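Side-chain contacts in C-glycoside 3-oxidase (Microbacterium trichothecenolyticum, PDB 7DVE), which oxidises the C3 hydroxyl of the sugar in C-glycosides such as isoorientin and mangiferin, using FAD and passing the electrons to oxygen to give hydrogen peroxide: residues L473-G477 with N478-P482; T492-A495 with L496-G500; K55-D59 with A60-A64; G43-S47 with D48-A52. All blocks are in the same frame, centred on the assembly; numbering follows the deposited sequence.

Overall arrangement
Contact 1 reaches FAD directly, through G477 and N478, and the other three local contacts lie farther out. Contact 2, on helix 490-510, lies with its centre about 8 Å from that of contact 1, and the two meet where V480 CG1 packs on L496 CD1 at 3.8 Å. Contact 4 lies in the loop after strand 37-40, and contact 3 runs from the end of that loop into helix 60-69; their centres are about 12 Å apart and I57 CD1 rests on V46 O. The side chain of K55 comes within about 9 Å of FAD. Contacts 1 and 3 lie on opposite sides of the chain's centre, about 32 Å between centres.

Contact 1: residues L473-G477 with N478-P482. With FAD (flavin-adenine dinucleotide), chain C.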
loop_
_atom_site.group_PDB
_atom_site.type_symbol
_atom_site.label_atom_id
_atom_site.label_comp_id
_atom_site.label_asym_id
_atom_site.label_seq_id
_atom_site.Cartn_x
_atom_site.Cartn_y
_atom_site.Cartn_z
ATOM N N LEU A 473 5.427 5.538 20.920
ATOM C CA LEU A 473 5.812 4.956 19.641
ATOM C C LEU A 473 4.556 4.481 18.927
ATOM O O LEU A 473 3.711 3.808 19.524
ATOM C CB LEU A 473 6.794 3.796 19.835
ATOM C CG LEU A 473 7.093 2.950 18.597
ATOM C CD1 LEU A 473 7.705 3.804 17.488
ATOM C CD2 LEU A 473 8.002 1.776 18.967
ATOM N N PHE A 474 4.434 4.839 17.649
ATOM C CA PHE A 474 3.267 4.511 16.842
ATOM C C PHE A 474 3.716 3.790 15.587
ATOM O O PHE A 474 4.827 4.000 15.101
ATOM C CB PHE A 474 2.454 5.780 16.464
ATOM C CG PHE A 474 1.803 6.449 17.646
ATOM C CD1 PHE A 474 2.536 7.290 18.472
ATOM C CD2 PHE A 474 0.460 6.232 17.936
ATOM C CE1 PHE A 474 1.945 7.898 19.572
ATOM C CE2 PHE A 474 -0.132 6.837 19.025
ATOM C CZ PHE A 474 0.613 7.667 19.847
ATOM N N VAL A 475 2.834 2.955 15.053
ATOM C CA VAL A 475 3.100 2.252 13.804
ATOM C C VAL A 475 1.958 2.545 12.836
ATOM O O VAL A 475 0.855 2.920 13.232
ATOM C CB VAL A 475 3.281 0.732 14.022
ATOM C CG1 VAL A 475 4.605 0.465 14.745
ATOM C CG2 VAL A 475 2.116 0.161 14.825
ATOM N N ALA A 476 2.237 2.381 11.550
ATOM C CA ALA A 476 1.308 2.827 10.522
ATOM C C ALA A 476 1.574 2.061 9.242
ATOM O O ALA A 476 2.727 1.872 8.868
ATOM C CB ALA A 476 1.451 4.330 10.261
ATOM N N GLY A 477 0.503 1.644 8.579
ATOM C CA GLY A 477 0.506 1.076 7.258
ATOM C C GLY A 477 -0.265 -0.214 7.236
ATOM O O GLY A 477 -0.964 -0.566 8.191
ATOM N N ASN A 478 -0.112 -0.945 6.126
ATOM C CA ASN A 478 -0.768 -2.231 5.957
ATOM C C ASN A 478 -0.376 -3.207 7.062
ATOM O O ASN A 478 -1.172 -4.078 7.419
ATOM C CB ASN A 478 -0.417 -2.793 4.580
ATOM C CG ASN A 478 -0.606 -1.751 3.475
ATOM O OD1 ASN A 478 -1.492 -0.902 3.557
ATOM N ND2 ASN A 478 0.241 -1.791 2.467
ATOM N N GLY A 479 0.836 -3.074 7.615
ATOM C CA GLY A 479 1.274 -3.911 8.724
ATOM C C GLY A 479 0.384 -3.847 9.954
ATOM O O GLY A 479 0.460 -4.739 10.803
ATOM N N VAL A 480 -0.461 -2.815 10.069
ATOM C CA VAL A 480 -1.331 -2.671 11.241
ATOM C C VAL A 480 -2.605 -3.504 11.102
ATOM O O VAL A 480 -3.257 -3.800 12.107
ATOM C CB VAL A 480 -1.687 -1.184 11.498
ATOM C CG1 VAL A 480 -2.566 -1.020 12.712
ATOM C CG2 VAL A 480 -0.440 -0.330 11.705
ATOM N N ILE A 481 -2.980 -3.905 9.895
ATOM C CA ILE A 481 -4.236 -4.626 9.700
ATOM C C ILE A 481 -4.144 -5.996 10.358
ATOM O O ILE A 481 -3.219 -6.776 10.068
ATOM C CB ILE A 481 -4.576 -4.743 8.211
ATOM C CG1 ILE A 481 -4.884 -3.360 7.643
ATOM C CG2 ILE A 481 -5.722 -5.723 7.973
ATOM C CD1 ILE A 481 -4.786 -3.306 6.110
ATOM N N PRO A 482 -5.037 -6.321 11.273
ATOM C CA PRO A 482 -4.873 -7.569 12.033
ATOM C C PRO A 482 -5.724 -8.702 11.490
ATOM O O PRO A 482 -5.576 -9.841 11.908
ATOM C CB PRO A 482 -5.314 -7.163 13.446
ATOM C CG PRO A 482 -6.345 -6.096 13.224
ATOM C CD PRO A 482 -6.090 -5.464 11.849
HETATM P PA FAD C . 5.242 2.561 1.611
HETATM O O1A FAD C . 6.223 1.486 1.327
HETATM O O2A FAD C . 4.293 2.965 0.548
HETATM O O5B FAD C . 6.181 3.784 2.085
HETATM C C5B FAD C . 7.104 3.578 3.158
HETATM C C4B FAD C . 8.272 4.521 3.017
HETATM O O4B FAD C . 9.106 4.282 4.189
HETATM C C3B FAD C . 9.145 4.146 1.803
HETATM O O3B FAD C . 9.333 5.330 1.002
HETATM C C2B FAD C . 10.458 3.736 2.486
HETATM O O2B FAD C . 11.602 4.131 1.724
HETATM C C1B FAD C . 10.436 4.546 3.766
HETATM N N9A FAD C . 11.381 3.964 4.787
HETATM C C8A FAD C . 11.347 2.663 5.117
HETATM N N7A FAD C . 12.283 2.436 6.046
HETATM C C5A FAD C . 12.909 3.589 6.294
HETATM C C6A FAD C . 13.899 3.891 7.146
HETATM N N6A FAD C . 14.374 2.884 7.878
HETATM N N1A FAD C . 14.393 5.139 7.265
HETATM C C2A FAD C . 13.841 6.140 6.464
HETATM N N3A FAD C . 12.792 5.805 5.587
HETATM C C4A FAD C . 12.349 4.538 5.520
HETATM N N1 FAD C . -2.193 -0.726 -3.039
HETATM C C2 FAD C . -3.568 -0.571 -3.031
HETATM O O2 FAD C . -4.121 -0.406 -1.949
HETATM N N3 FAD C . -4.294 -0.620 -4.232
HETATM C C4 FAD C . -3.614 -0.777 -5.461
HETATM O O4 FAD C . -4.260 -0.794 -6.513
HETATM C C4X FAD C . -2.231 -0.930 -5.450
HETATM N N5 FAD C . -1.521 -1.143 -6.585
HETATM C C5X FAD C . -0.158 -1.148 -6.540
HETATM C C6 FAD C . 0.604 -1.225 -7.721
HETATM C C7 FAD C . 1.993 -1.175 -7.709
HETATM C C7M FAD C . 2.801 -1.252 -9.030
HETATM C C8 FAD C . 2.659 -1.054 -6.488
HETATM C C8M FAD C . 4.198 -1.001 -6.460
HETATM C C9 FAD C . 1.912 -0.986 -5.304
HETATM C C9A FAD C . 0.506 -1.039 -5.317
HETATM N N10 FAD C . -0.218 -0.992 -4.176
HETATM C C10 FAD C . -1.548 -0.896 -4.231
HETATM C "C1'" FAD C . 0.404 -1.011 -2.821
HETATM C "C2'" FAD C . 0.584 0.364 -2.165
HETATM O "O2'" FAD C . 1.566 1.099 -2.915
HETATM C "C3'" FAD C . 0.992 0.203 -0.663
HETATM O "O3'" FAD C . -0.037 -0.499 0.049
HETATM C "C4'" FAD C . 1.133 1.562 0.025
HETATM O "O4'" FAD C . 2.097 2.345 -0.663
HETATM C "C5'" FAD C . 1.595 1.378 1.496
HETATM O "O5'" FAD C . 1.941 2.652 2.076
HETATM P P FAD C . 2.953 2.823 3.327
HETATM O O1P FAD C . 3.317 4.247 3.562
HETATM O O2P FAD C . 2.347 2.040 4.424
HETATM O O3P FAD C . 4.384 2.187 2.918
#
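G477 and V480 close a tight turn on the FAD: the backbone N of V480 gives its hydrogen to G477 O at 3.0 Å. This 3-10 turn follows strand 473-475, an outermost strand of the five-stranded parallel sheet in the Rossmann-type FAD-binding part of the GMC oxidoreductase fold. The turn presents two residues to the cofactor. N478 reaches out with its amide, and ND2 donates to the ribityl hydroxyl oxygen O3' of FAD at 2.8 Å in a fairly straight bond. Its CG stands beside the backbone N and anti to the carbonyl carbon (chi1 -48°), which sends the amide away from the strand and toward the ribityl chain. G477 contributes bare backbone instead: its CA comes to 3.5 Å from the phosphate oxygen O2P of FAD. A side chain at this position would run into that oxygen and, at these backbone angles, into the carbonyl of A476 as well, so glycine is called for twice over. T490 also binds FAD nearby, and the side chain of H444, inferred to be the proton acceptor, lies about 6 Å from that of N478. Behind this first shell, a further backbone bond from I481 N to N478 O (3.1 Å) continues the turn. V480 turns its side chain back toward the strand end, where CG2 touches A476 CA at 3.8 Å, while its other methyl, CG1, is turned to L496 of helix 490-510. Behind the turn, the two valines approach at a slant, methyl against methyl, with V475 CG2 4.1 Å from V480 CG2.

Contact 2: residues T492-A495 with L496-G500; sequences TGVA and LAVRG
L496 lies beside T492, one turn on in the helix. With CG beside the backbone N and anti to the carbonyl carbon (chi1 -50°), the branch point is laid against the preceding turn, 3.2 Å from T492 O. CD1 then runs on to T492 CG2 at 4.4 Å, a loose touch between methyls. The same T492 O accepts the amide of L496 at 3.0 Å, so this carbonyl is bonded to the backbone while the leucine lies over it. One residue on, A497 N donates to G493 O. These are the i to i+4 bonds of helix 490-510, which follows strand 473-475 in the FAD-binding part of this GMC oxidoreductase; the side chains of V494 and A497 pack on helix 19-31. V498 puts a methyl, CG2, where L496 has its CG, while CG1 is anti to the backbone N (chi1 173°). CG2 thereby drops to 3.1 Å from V494 O, the oxygen its own amide bonds at 2.8 Å. From there CG2 faces V494 CG1 at 4.4 Å. R499 N binds A495 O, but its nearly extended side chain leads away from the first turn to salt bridges with D464 and E149.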
loop_
_atom_site.group_PDB
_atom_site.type_symbol
_atom_site.label_atom_id
_atom_site.label_comp_id
_atom_site.label_asym_id
_atom_site.label_seq_id
_atom_site.Cartn_x
_atom_site.Cartn_y
_atom_site.Cartn_z
ATOM N N THR A 492 -7.344 1.111 3.983
ATOM C CA THR A 492 -7.557 0.703 5.369
ATOM C C THR A 492 -6.393 1.121 6.262
ATOM O O THR A 492 -6.611 1.610 7.385
ATOM C CB THR A 492 -7.772 -0.806 5.456
ATOM O OG1 THR A 492 -8.925 -1.148 4.680
ATOM C CG2 THR A 492 -8.017 -1.201 6.913
ATOM N N GLY A 493 -5.155 0.916 5.786
ATOM C CA GLY A 493 -3.990 1.407 6.513
ATOM C C GLY A 493 -4.048 2.902 6.776
ATOM O O GLY A 493 -3.772 3.352 7.891
ATOM N N VAL A 494 -4.441 3.687 5.764
ATOM C CA VAL A 494 -4.597 5.131 5.938
ATOM C C VAL A 494 -5.692 5.450 6.971
ATOM O O VAL A 494 -5.523 6.342 7.810
ATOM C CB VAL A 494 -4.854 5.800 4.571
ATOM C CG1 VAL A 494 -5.470 7.205 4.735
ATOM C CG2 VAL A 494 -3.537 5.872 3.777
ATOM N N ALA A 495 -6.817 4.721 6.945
ATOM C CA ALA A 495 -7.877 4.930 7.940
ATOM C C ALA A 495 -7.377 4.711 9.372
ATOM O O ALA A 495 -7.667 5.509 10.293
ATOM C CB ALA A 495 -9.049 3.996 7.638
ATOM N N LEU A 496 -6.629 3.616 9.590
ATOM C CA LEU A 496 -6.080 3.385 10.927
ATOM C C LEU A 496 -5.074 4.473 11.284
ATOM O O LEU A 496 -5.042 4.947 12.432
ATOM C CB LEU A 496 -5.459 1.996 11.023
ATOM C CG LEU A 496 -6.374 0.873 10.531
ATOM C CD1 LEU A 496 -5.624 -0.444 10.474
ATOM C CD2 LEU A 496 -7.580 0.766 11.446
ATOM N N ALA A 497 -4.310 4.948 10.290
ATOM C CA ALA A 497 -3.421 6.088 10.517
ATOM C C ALA A 497 -4.205 7.327 10.945
ATOM O O ALA A 497 -3.730 8.114 11.775
ATOM C CB ALA A 497 -2.605 6.376 9.254
ATOM N N VAL A 498 -5.403 7.518 10.381
ATOM C CA VAL A 498 -6.249 8.646 10.760
ATOM C C VAL A 498 -6.572 8.586 12.245
ATOM O O VAL A 498 -6.473 9.591 12.971
ATOM C CB VAL A 498 -7.542 8.664 9.926
ATOM C CG1 VAL A 498 -8.458 9.730 10.444
ATOM C CG2 VAL A 498 -7.238 8.835 8.427
ATOM N N ARG A 499 -6.989 7.408 12.719
ATOM C CA ARG A 499 -7.259 7.290 14.158
ATOM C C ARG A 499 -6.000 7.571 14.980
ATOM O O ARG A 499 -6.038 8.304 15.976
ATOM C CB ARG A 499 -7.825 5.917 14.518
ATOM C CG ARG A 499 -8.385 5.936 15.938
ATOM C CD ARG A 499 -8.841 4.602 16.465
ATOM N NE ARG A 499 -8.700 4.615 17.911
ATOM C CZ ARG A 499 -9.459 3.931 18.754
ATOM N NH1 ARG A 499 -10.422 3.134 18.326
ATOM N NH2 ARG A 499 -9.249 4.056 20.060
ATOM N N GLY A 500 -4.866 7.016 14.564
ATOM C CA GLY A 500 -3.641 7.222 15.333
ATOM C C GLY A 500 -3.223 8.682 15.410
ATOM O O GLY A 500 -2.858 9.183 16.478
#

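Contact 3: residues K55-D59 with A60-A64; sequences KNIAD and ADERA
R63 reaches back from the helix and grips the carbonyl of I57. Both NE, at 2.9 Å, and NH2, at 3.0 Å, donate to I57 O, which lies in the guanidinium plane at its edge; NE comes in the carbonyl plane, whereas NH2 is tilted from it. The side chain leaves the helix extended and bends at chi3 (-73°), and this bend brings the flat group round to the loop. With an alanine here, I57 O would probably be left without both of these donors and the backbone at K55 would lose the flat group packed against it.

The remaining hydrogen bonds are made at the helix start. D59 OD2 accepts from E62 N at 2.7 Å, on its anti side and 30° out of the carboxylate plane. CG stands anti to the D59 backbone N (chi1 177°), swinging the carboxylate forward over the first turn. D59 O accepts from R63 N at 2.9 Å, the opening bond of the helix backbone.

Van der Waals packing adds to these bonds. One guanidinium face lies on K55 CA, 3.9 Å above the plane. The apolar pair is I57 CG2 on E62 CB at 3.8 Å, these two side chains crossing nearly at right angles.

Charges of like sign form a group of their own, D59 with D61 and E62; the helix N-terminus probably eases their mutual repulsion.

D59 is the N-cap of helix 60-69, and beside it R63 ties the first turn to the preceding loop on the surface of the enzyme.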
loop_
_atom_site.group_PDB
_atom_site.type_symbol
_atom_site.label_atom_id
_atom_site.label_comp_id
_atom_site.label_asym_id
_atom_site.label_seq_id
_atom_site.Cartn_x
_atom_site.Cartn_y
_atom_site.Cartn_z
ATOM N N LYS A 55 4.023 8.724 -13.127
ATOM C CA LYS A 55 3.335 9.026 -14.383
ATOM C C LYS A 55 2.982 10.511 -14.546
ATOM O O LYS A 55 2.380 10.891 -15.560
ATOM C CB LYS A 55 2.072 8.188 -14.491
ATOM C CG LYS A 55 2.324 6.683 -14.554
ATOM C CD LYS A 55 1.427 6.016 -15.607
ATOM C CE LYS A 55 1.790 4.554 -15.775
ATOM N NZ LYS A 55 0.690 3.841 -16.471
ATOM N N ASN A 56 3.313 11.360 -13.578
ATOM C CA ASN A 56 3.263 12.793 -13.803
ATOM C C ASN A 56 4.405 13.288 -14.676
ATOM O O ASN A 56 4.367 14.440 -15.109
ATOM C CB ASN A 56 3.299 13.540 -12.471
ATOM C CG ASN A 56 1.971 13.550 -11.783
ATOM O OD1 ASN A 56 1.045 14.266 -12.194
ATOM N ND2 ASN A 56 1.858 12.760 -10.711
ATOM N N ILE A 57 5.424 12.468 -14.903
ATOM C CA ILE A 57 6.627 12.874 -15.620
ATOM C C ILE A 57 6.444 12.536 -17.094
ATOM O O ILE A 57 6.270 11.364 -17.452
ATOM C CB ILE A 57 7.873 12.177 -15.055
ATOM C CG1 ILE A 57 8.019 12.435 -13.558
ATOM C CG2 ILE A 57 9.112 12.652 -15.807
ATOM C CD1 ILE A 57 8.984 11.472 -12.863
ATOM N N ALA A 58 6.509 13.557 -17.945
ATOM C CA ALA A 58 6.202 13.393 -19.361
ATOM C C ALA A 58 7.358 12.768 -20.135
ATOM O O ALA A 58 7.136 11.968 -21.047
ATOM C CB ALA A 58 5.839 14.744 -19.984
ATOM N N ASP A 59 8.589 13.143 -19.819
ATOM C CA ASP A 59 9.726 12.624 -20.568
ATOM C C ASP A 59 9.948 11.159 -20.199
ATOM O O ASP A 59 9.985 10.812 -19.013
ATOM C CB ASP A 59 10.978 13.453 -20.265
ATOM C CG ASP A 59 12.217 12.910 -20.950
ATOM O OD1 ASP A 59 12.289 12.965 -22.194
ATOM O OD2 ASP A 59 13.101 12.387 -20.240
ATOM N N ALA A 60 10.075 10.291 -21.208
ATOM C CA ALA A 60 10.199 8.867 -20.912
ATOM C C ALA A 60 11.529 8.544 -20.225
ATOM O O ALA A 60 11.564 7.713 -19.313
ATOM C CB ALA A 60 10.021 8.041 -22.185
ATOM N N ASP A 61 12.622 9.212 -20.625
ATOM C CA ASP A 61 13.918 9.017 -19.971
ATOM C C ASP A 61 13.866 9.423 -18.506
ATOM O O ASP A 61 14.322 8.683 -17.623
ATOM C CB ASP A 61 15.010 9.818 -20.682
ATOM C CG ASP A 61 15.432 9.204 -22.002
ATOM O OD1 ASP A 61 15.279 7.975 -22.162
ATOM O OD2 ASP A 61 15.931 9.960 -22.870
ATOM N N GLU A 62 13.328 10.612 -18.231
ATOM C CA GLU A 62 13.237 11.072 -16.851
ATOM C C GLU A 62 12.328 10.168 -16.030
ATOM O O GLU A 62 12.598 9.929 -14.851
ATOM C CB GLU A 62 12.734 12.515 -16.806
ATOM C CG GLU A 62 13.836 13.551 -16.872
ATOM C CD GLU A 62 13.304 14.943 -17.174
ATOM O OE1 GLU A 62 14.008 15.717 -17.874
ATOM O OE2 GLU A 62 12.184 15.256 -16.701
ATOM N N ARG A 63 11.249 9.652 -16.635
ATOM C CA ARG A 63 10.329 8.783 -15.903
ATOM C C ARG A 63 10.996 7.464 -15.546
ATOM O O ARG A 63 10.900 6.989 -14.403
ATOM C CB ARG A 63 9.056 8.534 -16.723
ATOM C CG ARG A 63 7.932 7.885 -15.903
ATOM C CD ARG A 63 6.786 7.378 -16.736
ATOM N NE ARG A 63 5.967 8.464 -17.263
ATOM C CZ ARG A 63 4.819 8.294 -17.910
ATOM N NH1 ARG A 63 4.268 7.095 -18.032
ATOM N NH2 ARG A 63 4.210 9.351 -18.448
ATOM N N ALA A 64 11.663 6.851 -16.520
ATOM C CA ALA A 64 12.423 5.643 -16.233
ATOM C C ALA A 64 13.485 5.908 -15.178
ATOM O O ALA A 64 13.743 5.046 -14.327
ATOM C CB ALA A 64 13.052 5.102 -17.518
#

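Contact 4: residues G43-S47 with D48-A52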
loop_
_atom_site.group_PDB
_atom_site.type_symbol
_atom_site.label_atom_id
_atom_site.label_comp_id
_atom_site.label_asym_id
_atom_site.label_seq_id
_atom_site.Cartn_x
_atom_site.Cartn_y
_atom_site.Cartn_z
ATOM N N GLY A 43 14.765 7.203 0.811
ATOM C CA GLY A 43 14.848 7.328 -0.633
ATOM C C GLY A 43 14.991 8.767 -1.093
ATOM O O GLY A 43 14.824 9.715 -0.315
ATOM N N PRO A 44 15.326 8.959 -2.365
ATOM C CA PRO A 44 15.363 10.316 -2.925
ATOM C C PRO A 44 13.965 10.859 -3.182
ATOM O O PRO A 44 12.954 10.161 -3.092
ATOM C CB PRO A 44 16.121 10.137 -4.243
ATOM C CG PRO A 44 15.832 8.704 -4.634
ATOM C CD PRO A 44 15.757 7.941 -3.343
ATOM N N THR A 45 13.928 12.144 -3.518
ATOM C CA THR A 45 12.762 12.748 -4.148
ATOM C C THR A 45 12.867 12.520 -5.645
ATOM O O THR A 45 13.825 12.993 -6.267
ATOM C CB THR A 45 12.713 14.252 -3.867
ATOM O OG1 THR A 45 12.990 14.489 -2.483
ATOM C CG2 THR A 45 11.369 14.829 -4.238
ATOM N N VAL A 46 11.884 11.833 -6.237
ATOM C CA VAL A 46 11.934 11.514 -7.661
ATOM C C VAL A 46 10.848 12.207 -8.473
ATOM O O VAL A 46 10.802 12.026 -9.694
ATOM C CB VAL A 46 11.880 9.989 -7.898
ATOM C CG1 VAL A 46 13.019 9.283 -7.142
ATOM C CG2 VAL A 46 10.518 9.427 -7.479
ATOM N N SER A 47 9.990 13.015 -7.849
ATOM C CA SER A 47 8.838 13.595 -8.532
ATOM C C SER A 47 8.457 14.917 -7.880
ATOM O O SER A 47 8.852 15.207 -6.748
ATOM C CB SER A 47 7.646 12.643 -8.510
ATOM O OG SER A 47 7.392 12.225 -7.185
ATOM N N ASP A 48 7.663 15.712 -8.615
ATOM C CA ASP A 48 7.235 17.057 -8.218
ATOM C C ASP A 48 5.716 17.178 -8.298
ATOM O O ASP A 48 5.126 16.882 -9.360
ATOM C CB ASP A 48 7.862 18.146 -9.101
ATOM C CG ASP A 48 7.859 19.497 -8.434
ATOM O OD1 ASP A 48 8.178 19.553 -7.226
ATOM O OD2 ASP A 48 7.546 20.507 -9.103
ATOM N N PRO A 49 5.038 17.601 -7.207
ATOM C CA PRO A 49 5.582 17.816 -5.851
ATOM C C PRO A 49 6.066 16.519 -5.229
ATOM O O PRO A 49 5.654 15.460 -5.699
ATOM C CB PRO A 49 4.386 18.387 -5.067
ATOM C CG PRO A 49 3.179 18.012 -5.877
ATOM C CD PRO A 49 3.638 18.042 -7.308
ATOM N N PRO A 50 6.933 16.588 -4.221
ATOM C CA PRO A 50 7.481 15.356 -3.643
ATOM C C PRO A 50 6.386 14.334 -3.351
ATOM O O PRO A 50 5.312 14.673 -2.853
ATOM C CB PRO A 50 8.165 15.850 -2.364
ATOM C CG PRO A 50 8.572 17.265 -2.704
ATOM C CD PRO A 50 7.491 17.797 -3.586
ATOM N N GLY A 51 6.673 13.068 -3.674
ATOM C CA GLY A 51 5.710 12.003 -3.522
ATOM C C GLY A 51 4.732 11.833 -4.665
ATOM O O GLY A 51 3.915 10.907 -4.626
ATOM N N ALA A 52 4.758 12.697 -5.671
ATOM C CA ALA A 52 3.807 12.570 -6.770
ATOM C C ALA A 52 4.108 11.314 -7.601
ATOM O O ALA A 52 5.214 10.782 -7.584
ATOM C CB ALA A 52 3.842 13.821 -7.639
HETATM O O HOH W 1 9.082 11.819 -5.011
#
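S47 and A52 face each other across a loop, and the serine hydroxyl joins them: OG donates to A52 O at 2.6 Å, from a little to one side of the carbonyl plane. A chi1 of 52° places OG between its own backbone N and carbonyl carbon, turned in toward the loop. The same oxygen accepts from a water at 2.8 Å, and that water in turn takes the amide hydrogens of V46, at 3.1 Å, and G51, at 3.0 Å. One hydroxyl and one water thus tie both arms of the loop together. An alanine in place of S47 would probably leave A52 O without this donor and the water without one of its acceptors, the two arms then being joined less firmly.

T45 and P50 meet beside this polar centre at a slant, T45 CG2 lying on P50 CB at 3.8 Å; T45 OG1 is hydrogen-bonded instead to D233. S47 O, for its part, lies 3.4 Å from P50 CA in a CA-H...O contact. At the start of the loop, G43 N donates to the carboxylate of E41.

The return arm is shaped by its prolines. The peptide before P49 is cis, and P49 to A52 form a type II beta turn closed by A52 N on P49 O (2.9 Å), with P50 and G51 at its corners; G51 has the positive phi that favours glycine there. This turn belongs to the loop after strand 37-40 that leads away from the FAD-binding E41 of the Rossmann-type domain.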